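Local coordinates for protein N-acetylmuramoyl-L-alanine amidase (Peptoclostridium difficile, PDB 4RN7) that probably hydrolyses the amide bond between N-acetylmuramic acid and L-alanine in peptidoglycan, as a zinc-dependent amidase of the Amidase_3 family whose catalytic domain this chain holds, at residues A[79-84]-A[145-150]; A[8-13]-A[31-36]. All blocks are in the same frame, centred on the assembly; numbering follows the deposited sequence.

Contact 1 of 2, residues A[79-84]-A[145-150]; sequences VSIHLN and ILIECG. With ZN (zinc ion), chain B.
Residues 79-84 and 145-150 pair as neighbouring parallel strands in the middle of the mixed sheet, with the bridges Val79 to Ile145, Ser80 to Leu146, Ile81 to Ile147 and His82 to Glu148. Four backbone bonds hold them: Ser80 N to Ile145 O, Ile147 N to Ser80 O, His82 N to Ile147 O and Cys149 N to His82 O. After Cys149 the backbone changes direction. Asn84 N still reaches Gly150 O (2.7 Å), in a more bent bond (N-H...O 152°).

The face with Val79, Ile81, Ile145 and Ile147 is apolar. Ile147 CD1 packs on Val79 CG1 (3.6 Å) and more loosely on Ile81 CD1. Helices 107-122 and 164-185 cover Ile147. Further along the strands, Leu83 CD2 rests on Cys149 CB (3.7 Å).

The face with Ser80 and His82 leads to the metal. Leu146 has CG anti to its backbone N (chi1 179°), and its CD1 lies 3.4 Å from His82 CD2. The leucine crosses the imidazole at about a right angle. Ser80 OG lies at the ring edge, in plane, and is hydrogen-bonded to Asp9. His82 ND1 binds zinc at 2.1 Å; His12 and Glu28 complete the protein ligands.

Glu148 bends at its second side-chain torsion and brings OE1 to 3.3 Å from His82 CB, without a hydrogen bond across the strands. Its carboxylate stacks on the Asn84 amide, the planes 19° apart. A water accepts from Asn84 ND2 (3.0 Å) and donates to Glu148 O.

The arrangement is that of a zinc amidase of the Amidase_3 family: central parallel strands carry a metal-binding histidine and a nearby glutamate at their C-terminal ends.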
loop_
_atom_site.group_PDB
_atom_site.type_symbol
_atom_site.label_atom_id
_atom_site.label_comp_id
_atom_site.label_asym_id
_atom_site.label_seq_id
_atom_site.Cartn_x
_atom_site.Cartn_y
_atom_site.Cartn_z
ATOM N N VAL A 79 -5.355 1.577 2.796
ATOM C CA VAL A 79 -4.024 1.572 2.171
ATOM C C VAL A 79 -3.829 0.229 1.486
ATOM O O VAL A 79 -3.834 -0.833 2.149
ATOM C CB VAL A 79 -2.889 1.815 3.190
ATOM C CG1 VAL A 79 -1.519 1.846 2.476
ATOM C CG2 VAL A 79 -3.114 3.127 3.934
ATOM N N SER A 80 -3.696 0.270 0.166
ATOM C CA SER A 80 -3.434 -0.935 -0.611
ATOM C C SER A 80 -1.938 -0.989 -0.874
ATOM O O SER A 80 -1.317 0.042 -1.164
ATOM C CB SER A 80 -4.198 -0.904 -1.933
ATOM O OG SER A 80 -4.053 -2.125 -2.646
ATOM N N ILE A 81 -1.367 -2.183 -0.768
ATOM C CA ILE A 81 0.082 -2.353 -0.913
ATOM C C ILE A 81 0.370 -3.191 -2.154
ATOM O O ILE A 81 -0.049 -4.347 -2.225
ATOM C CB ILE A 81 0.657 -3.075 0.318
ATOM C CG1 ILE A 81 0.456 -2.212 1.578
ATOM C CG2 ILE A 81 2.135 -3.393 0.111
ATOM C CD1 ILE A 81 1.205 -0.869 1.530
ATOM N N HIS A 82 1.069 -2.612 -3.130
ATOM C CA HIS A 82 1.390 -3.307 -4.376
ATOM C C HIS A 82 2.859 -3.058 -4.714
ATOM O O HIS A 82 3.511 -2.273 -4.041
ATOM C CB HIS A 82 0.545 -2.763 -5.522
ATOM C CG HIS A 82 -0.829 -3.346 -5.600
ATOM N ND1 HIS A 82 -1.210 -4.190 -6.619
ATOM C CD2 HIS A 82 -1.918 -3.200 -4.803
ATOM C CE1 HIS A 82 -2.472 -4.544 -6.450
ATOM N NE2 HIS A 82 -2.931 -3.954 -5.360
ATOM N N LEU A 83 3.374 -3.751 -5.730
ATOM C CA LEU A 83 4.700 -3.435 -6.281
ATOM C C LEU A 83 4.494 -3.066 -7.737
ATOM O O LEU A 83 3.608 -3.594 -8.415
ATOM C CB LEU A 83 5.660 -4.620 -6.188
ATOM C CG LEU A 83 5.871 -5.224 -4.796
ATOM C CD1 LEU A 83 6.777 -6.456 -4.871
ATOM C CD2 LEU A 83 6.468 -4.175 -3.867
ATOM N N ASN A 84 5.313 -2.156 -8.230
ATOM C CA ASN A 84 5.143 -1.701 -9.581
ATOM C C ASN A 84 5.792 -2.668 -10.571
ATOM O O ASN A 84 6.593 -3.544 -10.194
ATOM C CB ASN A 84 5.739 -0.294 -9.724
ATOM C CG ASN A 84 4.889 0.610 -10.595
ATOM O OD1 ASN A 84 4.294 0.158 -11.572
ATOM N ND2 ASN A 84 4.827 1.894 -10.248
ATOM N N ILE A 145 -5.688 5.006 -0.715
ATOM C CA ILE A 145 -4.484 5.114 -1.536
ATOM C C ILE A 145 -3.953 3.723 -1.864
ATOM O O ILE A 145 -4.278 2.743 -1.178
ATOM C CB ILE A 145 -3.368 5.946 -0.852
ATOM C CG1 ILE A 145 -2.914 5.284 0.462
ATOM C CG2 ILE A 145 -3.844 7.386 -0.628
ATOM C CD1 ILE A 145 -1.695 5.947 1.109
ATOM N N LEU A 146 -3.153 3.637 -2.926
ATOM C CA LEU A 146 -2.471 2.399 -3.269
ATOM C C LEU A 146 -1.019 2.787 -3.436
ATOM O O LEU A 146 -0.703 3.671 -4.229
ATOM C CB LEU A 146 -3.022 1.793 -4.574
ATOM C CG LEU A 146 -2.382 0.486 -5.079
ATOM C CD1 LEU A 146 -3.396 -0.337 -5.860
ATOM C CD2 LEU A 146 -1.137 0.738 -5.946
ATOM N N ILE A 147 -0.147 2.145 -2.662
ATOM C CA ILE A 147 1.272 2.453 -2.747
ATOM C C ILE A 147 1.970 1.413 -3.603
ATOM O O ILE A 147 1.904 0.224 -3.290
ATOM C CB ILE A 147 1.929 2.472 -1.362
ATOM C CG1 ILE A 147 1.102 3.318 -0.389
ATOM C CG2 ILE A 147 3.347 3.065 -1.462
ATOM C CD1 ILE A 147 1.503 3.160 1.071
ATOM N N GLU A 148 2.655 1.869 -4.660
ATOM C CA GLU A 148 3.456 0.993 -5.515
ATOM C C GLU A 148 4.875 1.023 -4.960
ATOM O O GLU A 148 5.628 1.967 -5.207
ATOM C CB GLU A 148 3.449 1.471 -6.974
ATOM C CG GLU A 148 2.066 1.374 -7.669
ATOM C CD GLU A 148 1.688 -0.047 -8.052
ATOM O OE1 GLU A 148 2.367 -0.991 -7.615
ATOM O OE2 GLU A 148 0.699 -0.236 -8.789
ATOM N N CYS A 149 5.231 -0.023 -4.219
ATOM C CA CYS A 149 6.393 0.029 -3.331
ATOM C C CYS A 149 7.726 -0.306 -4.000
ATOM O O CYS A 149 8.592 -0.933 -3.379
ATOM C CB CYS A 149 6.186 -0.890 -2.132
ATOM S SG CYS A 149 4.809 -0.377 -1.059
ATOM N N GLY A 150 7.895 0.106 -5.251
ATOM C CA GLY A 150 9.144 -0.151 -5.957
ATOM C C GLY A 150 8.845 -1.076 -7.120
ATOM O O GLY A 150 7.772 -1.682 -7.158
HETATM ZN ZN ZN B . -0.115 -5.124 -8.123
HETATM O O HOH W 1 6.481 2.513 -7.874
#

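Contact 2 of 2, residues A[8-13]-A[31-36]. With ZN (zinc ion), chain B.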
loop_
_atom_site.group_PDB
_atom_site.type_symbol
_atom_site.label_atom_id
_atom_site.label_comp_id
_atom_site.label_asym_id
_atom_site.label_seq_id
_atom_site.Cartn_x
_atom_site.Cartn_y
_atom_site.Cartn_z
ATOM N N ILE A 8 -6.014 -2.355 5.596
ATOM C CA ILE A 8 -4.801 -2.622 4.821
ATOM C C ILE A 8 -5.122 -3.705 3.789
ATOM O O ILE A 8 -5.646 -4.757 4.135
ATOM C CB ILE A 8 -3.657 -3.122 5.709
ATOM C CG1 ILE A 8 -3.294 -2.083 6.776
ATOM C CG2 ILE A 8 -2.424 -3.449 4.864
ATOM C CD1 ILE A 8 -2.847 -0.738 6.207
ATOM N N ASP A 9 -4.806 -3.436 2.524
ATOM C CA ASP A 9 -5.116 -4.359 1.438
ATOM C C ASP A 9 -3.835 -4.826 0.728
ATOM O O ASP A 9 -3.307 -4.132 -0.146
ATOM C CB ASP A 9 -6.037 -3.675 0.425
ATOM C CG ASP A 9 -6.290 -4.532 -0.797
ATOM O OD1 ASP A 9 -6.645 -5.729 -0.632
ATOM O OD2 ASP A 9 -6.126 -4.033 -1.932
ATOM N N PRO A 10 -3.319 -6.007 1.099
ATOM C CA PRO A 10 -2.141 -6.514 0.390
ATOM C C PRO A 10 -2.554 -7.003 -1.002
ATOM O O PRO A 10 -3.323 -7.954 -1.111
ATOM C CB PRO A 10 -1.671 -7.703 1.249
ATOM C CG PRO A 10 -2.606 -7.746 2.479
ATOM C CD PRO A 10 -3.832 -6.952 2.113
ATOM N N GLY A 11 -2.050 -6.361 -2.052
ATOM C CA GLY A 11 -2.529 -6.635 -3.391
ATOM C C GLY A 11 -2.321 -8.069 -3.820
ATOM O O GLY A 11 -1.368 -8.732 -3.391
ATOM N N HIS A 12 -3.220 -8.540 -4.676
ATOM C CA HIS A 12 -3.128 -9.877 -5.260
ATOM C C HIS A 12 -3.271 -10.968 -4.193
ATOM O O HIS A 12 -3.712 -10.687 -3.077
ATOM C CB HIS A 12 -1.840 -9.994 -6.087
ATOM C CG HIS A 12 -1.647 -8.850 -7.037
ATOM N ND1 HIS A 12 -2.266 -8.794 -8.264
ATOM C CD2 HIS A 12 -0.926 -7.707 -6.927
ATOM C CE1 HIS A 12 -1.923 -7.676 -8.883
ATOM N NE2 HIS A 12 -1.127 -6.992 -8.084
ATOM N N GLY A 13 -2.935 -12.211 -4.524
ATOM C CA GLY A 13 -3.149 -13.297 -3.583
ATOM C C GLY A 13 -3.695 -14.534 -4.257
ATOM O O GLY A 13 -4.442 -14.437 -5.241
ATOM N N LEU A 31 5.324 -10.713 -1.502
ATOM C CA LEU A 31 6.035 -9.564 -0.971
ATOM C C LEU A 31 5.057 -8.507 -0.458
ATOM O O LEU A 31 5.294 -7.866 0.573
ATOM C CB LEU A 31 6.958 -8.996 -2.048
ATOM C CG LEU A 31 7.989 -10.031 -2.499
ATOM C CD1 LEU A 31 8.695 -9.633 -3.803
ATOM C CD2 LEU A 31 9.006 -10.239 -1.385
ATOM N N ASN A 32 3.944 -8.338 -1.163
ATOM C CA ASN A 32 2.886 -7.460 -0.677
ATOM C C ASN A 32 2.414 -7.855 0.723
ATOM O O ASN A 32 2.212 -6.989 1.584
ATOM C CB ASN A 32 1.678 -7.506 -1.617
ATOM C CG ASN A 32 1.915 -6.770 -2.925
ATOM O OD1 ASN A 32 2.910 -6.038 -3.101
ATOM N ND2 ASN A 32 0.985 -6.961 -3.867
ATOM N N LEU A 33 2.203 -9.154 0.933
ATOM C CA LEU A 33 1.728 -9.657 2.224
ATOM C C LEU A 33 2.786 -9.392 3.304
ATOM O O LEU A 33 2.435 -9.015 4.422
ATOM C CB LEU A 33 1.402 -11.141 2.133
ATOM C CG LEU A 33 0.747 -11.763 3.358
ATOM C CD1 LEU A 33 -0.575 -11.048 3.625
ATOM C CD2 LEU A 33 0.509 -13.252 3.123
ATOM N N GLN A 34 4.071 -9.542 2.961
ATOM C CA GLN A 34 5.135 -9.329 3.935
ATOM C C GLN A 34 5.156 -7.881 4.385
ATOM O O GLN A 34 5.223 -7.592 5.581
ATOM C CB GLN A 34 6.506 -9.703 3.352
ATOM C CG GLN A 34 6.697 -11.198 3.140
ATOM C CD GLN A 34 8.020 -11.519 2.465
ATOM O OE1 GLN A 34 8.868 -10.647 2.291
ATOM N NE2 GLN A 34 8.193 -12.772 2.071
ATOM N N ILE A 35 5.098 -6.974 3.421
ATOM C CA ILE A 35 5.109 -5.549 3.723
ATOM C C ILE A 35 3.853 -5.156 4.505
ATOM O O ILE A 35 3.942 -4.409 5.483
ATOM C CB ILE A 35 5.224 -4.729 2.430
ATOM C CG1 ILE A 35 6.617 -4.922 1.808
ATOM C CG2 ILE A 35 4.957 -3.251 2.681
ATOM C CD1 ILE A 35 6.736 -4.382 0.392
ATOM N N ALA A 36 2.693 -5.674 4.095
ATOM C CA ALA A 36 1.428 -5.350 4.746
ATOM C C ALA A 36 1.405 -5.835 6.191
ATOM O O ALA A 36 0.849 -5.172 7.071
ATOM C CB ALA A 36 0.258 -5.967 3.977
HETATM ZN ZN ZN B . -0.115 -5.124 -8.123
#
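The contact belongs to the beta-alpha-beta unit formed by strand 4-10, helix 28-44 and strand 49-53. Residues 8-13 are the end of the first strand and the loop that enters the zinc site. Residues 31-36 are one part of the helix. This segment runs roughly antiparallel to strand 8-10, their N-to-C directions 155° apart.

Ala36 CB is the apolar meeting point. It touches Pro10 CG at 3.7 Å and Ile8 CG2 at 3.8 Å. The Ile8 methyl CG2 stands anti to the backbone N, and this branch makes the contact. Pro10 CG also reaches Leu33 CD1 at 4.0 Å. The proline ring thus sits over one helical turn, with its CB near Asn32 O.

Asn32 makes the polar link. Its ND2 donates to Gly11 O at 3.0 Å, and the bond is almost straight at hydrogen (178°). The oxygen lies in the amide plane, but the donor stands above the carbonyl plane of Gly11. Asn32 ND2 also lies in plane at the edge of the His12 ring, 3.7 Å from CD2.

His12 NE2 binds zinc at 2.1 Å, while its ND1 is hydrogen-bonded to Asp16. Asn32 ties the carbonyl just before this zinc ligand to the helix that also carries the ligand Glu28. Arg55, which is not part of that helix, gives Gly11 O a second hydrogen-bond donor.

In the fold
Contact 1 and contact 2 meet at the zinc, and their centres are about 9 Å apart. Strands 77-84 and 4-10 are neighbours in the sheet. Probable hydrogen bonds join them: Asp9 N to Val79 O and Ile81 N to Asp9 O, both 2.8 Å. Each contact supplies one histidine to the metal, and His12 NE2 and His82 ND1 lie 3.2 Å apart as co-ligands. Glu28, on helix 28-44, is the third protein ligand; it also accepts a hydrogen bond from Leu83 N. Asn32 CG of contact 2 packs 3.2 Å from Ile81 O of contact 1. The sheet core and the helix over it thus converge on the metal site.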